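Local coordinates for protein IroE-like serine hydrolase (Shewanella oneidensis, PDB 3GFF) that probably hydrolyses ester bonds, as a serine hydrolase of the esterase D family with an alpha/beta-hydrolase fold, at residues A[140-145]-A[166-171]; A[88-93]-A[148-153]. One frame throughout, in Å; residues are numbered along the deposited sequence.

Contact 1: residues A[140-145]-A[166-171]; sequences VLVGHS and LALDTS. With IMD (imidazole), chain D.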
loop_
_atom_site.group_PDB
_atom_site.type_symbol
_atom_site.label_atom_id
_atom_site.label_comp_id
_atom_site.label_asym_id
_atom_site.label_seq_id
_atom_site.Cartn_x
_atom_site.Cartn_y
_atom_site.Cartn_z
ATOM N N VAL A 140 10.577 1.758 -16.529
ATOM C CA VAL A 140 9.142 1.888 -16.284
ATOM C C VAL A 140 8.823 3.325 -15.871
ATOM O O VAL A 140 9.548 3.895 -15.098
ATOM C CB VAL A 140 8.682 0.889 -15.151
ATOM C CG1 VAL A 140 7.180 1.055 -14.790
ATOM C CG2 VAL A 140 8.994 -0.558 -15.556
ATOM N N LEU A 141 7.753 3.904 -16.415
ATOM C CA LEU A 141 7.309 5.255 -16.045
ATOM C C LEU A 141 5.971 5.111 -15.345
ATOM O O LEU A 141 5.046 4.446 -15.886
ATOM C CB LEU A 141 7.200 6.200 -17.263
ATOM C CG LEU A 141 6.779 7.678 -17.023
ATOM C CD1 LEU A 141 7.753 8.413 -16.106
ATOM C CD2 LEU A 141 6.662 8.412 -18.362
ATOM N N VAL A 142 5.876 5.717 -14.148
ATOM C CA VAL A 142 4.652 5.740 -13.334
ATOM C C VAL A 142 4.149 7.207 -13.218
ATOM O O VAL A 142 4.815 8.072 -12.640
ATOM C CB VAL A 142 4.860 5.109 -11.912
ATOM C CG1 VAL A 142 3.564 5.129 -11.087
ATOM C CG2 VAL A 142 5.433 3.686 -12.005
ATOM N N GLY A 143 2.993 7.479 -13.820
ATOM C CA GLY A 143 2.399 8.798 -13.823
ATOM C C GLY A 143 0.985 8.724 -13.270
ATOM O O GLY A 143 0.216 7.836 -13.635
ATOM N N HIS A 144 0.665 9.646 -12.360
ATOM C CA HIS A 144 -0.638 9.745 -11.736
ATOM C C HIS A 144 -1.205 11.130 -12.018
ATOM O O HIS A 144 -0.453 12.134 -11.986
ATOM C CB HIS A 144 -0.479 9.553 -10.230
ATOM C CG HIS A 144 -1.698 9.887 -9.438
ATOM N ND1 HIS A 144 -1.803 11.049 -8.715
ATOM C CD2 HIS A 144 -2.875 9.232 -9.284
ATOM C CE1 HIS A 144 -2.984 11.081 -8.122
ATOM N NE2 HIS A 144 -3.663 10.002 -8.464
ATOM N N SER A 145 -2.510 11.196 -12.271
ATOM C CA SER A 145 -3.208 12.457 -12.526
ATOM C C SER A 145 -2.589 13.088 -13.746
ATOM O O SER A 145 -2.460 12.421 -14.778
ATOM C CB SER A 145 -3.154 13.371 -11.295
ATOM O OG SER A 145 -4.036 14.500 -11.397
ATOM N N LEU A 166 2.653 3.014 -16.354
ATOM C CA LEU A 166 1.603 2.944 -15.379
ATOM C C LEU A 166 0.954 4.300 -15.415
ATOM O O LEU A 166 1.596 5.293 -15.041
ATOM C CB LEU A 166 2.105 2.609 -13.964
ATOM C CG LEU A 166 2.084 1.107 -13.647
ATOM C CD1 LEU A 166 3.149 0.372 -14.425
ATOM C CD2 LEU A 166 2.194 0.854 -12.130
ATOM N N ALA A 167 -0.302 4.339 -15.879
ATOM C CA ALA A 167 -1.088 5.591 -15.972
ATOM C C ALA A 167 -2.214 5.504 -14.936
ATOM O O ALA A 167 -3.164 4.780 -15.115
ATOM C CB ALA A 167 -1.629 5.778 -17.376
ATOM N N LEU A 168 -2.047 6.212 -13.829
ATOM C CA LEU A 168 -2.942 6.130 -12.672
ATOM C C LEU A 168 -3.917 7.325 -12.618
ATOM O O LEU A 168 -3.576 8.434 -12.233
ATOM C CB LEU A 168 -2.111 6.014 -11.386
ATOM C CG LEU A 168 -0.979 4.949 -11.421
ATOM C CD1 LEU A 168 -0.116 4.930 -10.116
ATOM C CD2 LEU A 168 -1.572 3.580 -11.768
ATOM N N ASP A 169 -5.130 7.042 -13.034
ATOM C CA ASP A 169 -6.242 7.988 -13.117
ATOM C C ASP A 169 -5.849 9.198 -13.917
ATOM O O ASP A 169 -5.958 10.321 -13.476
ATOM C CB ASP A 169 -6.758 8.362 -11.749
ATOM C CG ASP A 169 -8.256 8.527 -11.738
ATOM O OD1 ASP A 169 -8.925 7.752 -12.454
ATOM O OD2 ASP A 169 -8.754 9.399 -11.008
ATOM N N THR A 170 -5.392 8.929 -15.123
ATOM C CA THR A 170 -4.903 9.967 -16.060
ATOM C C THR A 170 -5.916 11.102 -16.247
ATOM O O THR A 170 -7.113 10.839 -16.431
ATOM C CB THR A 170 -4.639 9.330 -17.424
ATOM O OG1 THR A 170 -3.736 8.231 -17.240
ATOM C CG2 THR A 170 -4.042 10.352 -18.447
ATOM N N SER A 171 -5.423 12.341 -16.198
ATOM C CA SER A 171 -6.252 13.532 -16.392
ATOM C C SER A 171 -6.512 13.766 -17.917
ATOM O O SER A 171 -6.095 14.788 -18.477
ATOM C CB SER A 171 -5.537 14.745 -15.778
ATOM O OG SER A 171 -5.222 14.538 -14.394
HETATM N N1 IMD D . -7.195 16.013 -12.311
HETATM C C2 IMD D . -8.326 15.300 -12.048
HETATM N N3 IMD D . -8.879 15.755 -10.886
HETATM C C4 IMD D . -8.081 16.746 -10.401
HETATM C C5 IMD D . -7.022 16.912 -11.308
#
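His144 and Leu168 are neighbours on one face of the central sheet, on adjacent parallel strands, their side chains crossing at about a right angle, in a worked example of parallel strand pairing beneath a probable active site. The backbones are joined by four nearly straight bonds: Leu166 N to Leu141 O, Gly143 N to Leu166 O at 2.9 Å, Leu168 N to Gly143 O, and Ser145 N to Leu168 O at 3.0 Å. On the face shared by Val142, His144, Leu166 and Leu168, Val142 CG1 rests on Leu168 CD1 at 3.8 Å, while its CG2 lies beside Leu166 CB.

His144 can be followed outward. Its CB approaches Leu168 O and CB; CG, anti to the backbone N (chi1 169°), is still near that oxygen; CD2 comes within 3.1 Å of Leu168 O and has Leu168 CB in the ring plane at its edge. Ser145 CB lies over one ring face, towards the rim, and NE2 at the tip bonds to His247 O. An alanine in place of His144 would probably leave His247 O without this donor and open a gap beside Leu168.

Past the strands, Ser171 N reaches Ser145 O at 3.3 Å from well above the carbonyl plane. Ser171 OG stands 3.2 Å from Ser145 OG and accepts a bond from N1 of an imidazole, probably from the crystallisation liquor. Ser145 OG bonds to His247 NE2, and Asp169 OD2 to His247 ND1. This geometry, with Gly143 and Ser145 fitting the GxSxG nucleophile elbow, is consistent with a Ser145-His247-Asp169 catalytic triad, in which His247 would link serine to acid and the paired strands would fix the spacing of the two.

Contact 2: residues A[88-93]-A[148-153]; sequences RDYTPT and GLVAME
Pro92, Tyr90, Leu149 and Val150 join a connecting segment to the helix 146-156, which follows the probable nucleophile elbow of this alpha/beta-hydrolase fold. The case illustrates one side of a helix packed by a largely non-helical segment through van der Waals contact alone: no hydrogen bond passes between 88-93 and 148-153.

Pro92 loses the most surface. Its CB sits 3.6 Å from Glu153 CD, against the carboxylate end of a side chain bent at chi2 (64°), and its CD approaches Leu149 CB at 4.2 Å. The carboxylate has polar partners of its own, since Glu153 OE1 accepts from Tyr179 OH and forms a salt bridge with Arg156 NE. Leu149 points its CB towards the loop and meets a backbone oxygen there, with Tyr90 O 3.5 Å from Leu149 CB.

The Tyr90 side chain packs on Val150. Its ring meets Phe117 at about 50° between planes, and its OH bonds to Asp50 N, which ties the tip of the side chain to the segment after strand 43-48. Val150 crosses the tyrosine obliquely through a single methyl: Val150 CG2, beside its own backbone N, lies 3.7 Å from Tyr90 CD1.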
loop_
_atom_site.group_PDB
_atom_site.type_symbol
_atom_site.label_atom_id
_atom_site.label_comp_id
_atom_site.label_asym_id
_atom_site.label_seq_id
_atom_site.Cartn_x
_atom_site.Cartn_y
_atom_site.Cartn_z
ATOM N N ARG A 88 3.430 23.047 -16.738
ATOM C CA ARG A 88 4.218 23.228 -17.939
ATOM C C ARG A 88 4.713 21.893 -18.427
ATOM O O ARG A 88 4.550 21.589 -19.593
ATOM C CB ARG A 88 5.402 24.150 -17.671
ATOM C CG ARG A 88 6.260 24.528 -18.880
ATOM C CD ARG A 88 7.594 25.080 -18.395
ATOM N NE ARG A 88 8.342 24.054 -17.671
ATOM C CZ ARG A 88 9.463 24.262 -16.988
ATOM N NH1 ARG A 88 10.007 25.477 -16.908
ATOM N NH2 ARG A 88 10.054 23.245 -16.369
ATOM N N ASP A 89 5.256 21.080 -17.513
ATOM C CA ASP A 89 5.920 19.834 -17.863
ATOM C C ASP A 89 5.034 18.625 -18.024
ATOM O O ASP A 89 5.435 17.687 -18.672
ATOM C CB ASP A 89 6.945 19.491 -16.792
ATOM C CG ASP A 89 8.045 20.533 -16.666
ATOM O OD1 ASP A 89 8.341 21.233 -17.663
ATOM O OD2 ASP A 89 8.624 20.647 -15.560
ATOM N N TYR A 90 3.851 18.633 -17.432
ATOM C CA TYR A 90 2.990 17.459 -17.452
ATOM C C TYR A 90 1.878 17.527 -18.475
ATOM O O TYR A 90 1.107 16.578 -18.580
ATOM C CB TYR A 90 2.443 17.178 -16.033
ATOM C CG TYR A 90 3.427 16.522 -15.084
ATOM C CD1 TYR A 90 4.797 16.604 -15.289
ATOM C CD2 TYR A 90 2.987 15.898 -13.929
ATOM C CE1 TYR A 90 5.684 16.032 -14.433
ATOM C CE2 TYR A 90 3.901 15.315 -13.027
ATOM C CZ TYR A 90 5.244 15.405 -13.282
ATOM O OH TYR A 90 6.193 14.870 -12.407
ATOM N N THR A 91 1.806 18.636 -19.224
ATOM C CA THR A 91 0.772 18.839 -20.249
ATOM C C THR A 91 1.352 18.737 -21.654
ATOM O O THR A 91 2.332 19.374 -21.972
ATOM C CB THR A 91 -0.002 20.169 -20.025
ATOM O OG1 THR A 91 0.893 21.285 -19.987
ATOM C CG2 THR A 91 -0.794 20.095 -18.687
ATOM N N PRO A 92 0.776 17.857 -22.485
ATOM C CA PRO A 92 1.279 17.640 -23.833
ATOM C C PRO A 92 0.854 18.700 -24.839
ATOM O O PRO A 92 1.563 18.912 -25.846
ATOM C CB PRO A 92 0.704 16.276 -24.193
ATOM C CG PRO A 92 -0.575 16.161 -23.373
ATOM C CD PRO A 92 -0.370 16.981 -22.154
ATOM N N THR A 93 -0.288 19.346 -24.579
ATOM C CA THR A 93 -0.798 20.398 -25.421
ATOM C C THR A 93 -1.074 21.648 -24.578
ATOM O O THR A 93 -1.248 21.578 -23.360
ATOM C CB THR A 93 -2.074 19.941 -26.191
ATOM O OG1 THR A 93 -3.080 19.475 -25.273
ATOM C CG2 THR A 93 -1.730 18.806 -27.151
ATOM N N GLY A 148 -0.025 11.166 -15.415
ATOM C CA GLY A 148 -0.554 10.125 -16.294
ATOM C C GLY A 148 -0.500 10.549 -17.763
ATOM O O GLY A 148 -0.364 9.721 -18.633
ATOM N N LEU A 149 -0.622 11.854 -18.013
ATOM C CA LEU A 149 -0.594 12.435 -19.350
ATOM C C LEU A 149 0.803 12.357 -19.922
ATOM O O LEU A 149 0.936 12.295 -21.130
ATOM C CB LEU A 149 -1.046 13.902 -19.356
ATOM C CG LEU A 149 -2.513 14.177 -19.093
ATOM C CD1 LEU A 149 -2.738 15.653 -18.819
ATOM C CD2 LEU A 149 -3.334 13.682 -20.298
ATOM N N VAL A 150 1.823 12.390 -19.053
ATOM C CA VAL A 150 3.226 12.251 -19.469
ATOM C C VAL A 150 3.438 10.823 -20.003
ATOM O O VAL A 150 4.066 10.622 -21.055
ATOM C CB VAL A 150 4.194 12.525 -18.328
ATOM C CG1 VAL A 150 5.633 12.230 -18.777
ATOM C CG2 VAL A 150 4.045 13.950 -17.799
ATOM N N ALA A 151 2.929 9.837 -19.257
ATOM C CA ALA A 151 2.938 8.424 -19.687
ATOM C C ALA A 151 2.276 8.306 -21.048
ATOM O O ALA A 151 2.860 7.743 -21.959
ATOM C CB ALA A 151 2.237 7.523 -18.670
HETATM N N MSE A 152 1.086 8.893 -21.212
HETATM C CA MSE A 152 0.356 8.799 -22.496
HETATM C C MSE A 152 1.144 9.386 -23.647
HETATM O O MSE A 152 1.178 8.806 -24.722
HETATM C CB MSE A 152 -1.013 9.497 -22.421
HETATM C CG MSE A 152 -2.045 8.832 -21.484
HETATM SE SE MSE A 152 -2.193 6.882 -21.743
HETATM C CE MSE A 152 -3.676 6.461 -20.655
ATOM N N GLU A 153 1.752 10.554 -23.422
ATOM C CA GLU A 153 2.531 11.250 -24.450
ATOM C C GLU A 153 3.838 10.487 -24.808
ATOM O O GLU A 153 4.224 10.385 -25.963
ATOM C CB GLU A 153 2.785 12.684 -23.988
ATOM C CG GLU A 153 3.390 13.603 -25.022
ATOM C CD GLU A 153 2.495 13.838 -26.232
ATOM O OE1 GLU A 153 1.342 13.318 -26.291
ATOM O OE2 GLU A 153 2.959 14.532 -27.127
#

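Overall arrangement
The two contacts have centres about 10 Å apart and meet at the beta-alpha-beta unit made of strand 138-144, helix 146-156 and strand 164-168, to which three of the four segments belong. Contact 1 pairs its two strands inside the mixed sheet; contact 2 packs 88-93 on the helix that connects them. Along the chain the segments alternate: 88-93, 140-145, 148-153, 166-171. They also touch directly, Thr170 CG2 lying 3.6 Å from Gly148 C and Ser171 O 3.5 Å from Leu149 CD1. The crossover helix is thus packed both by the segment after strand 164-168 and by the connection from helix 86-89, next to the probable catalytic serine at its start.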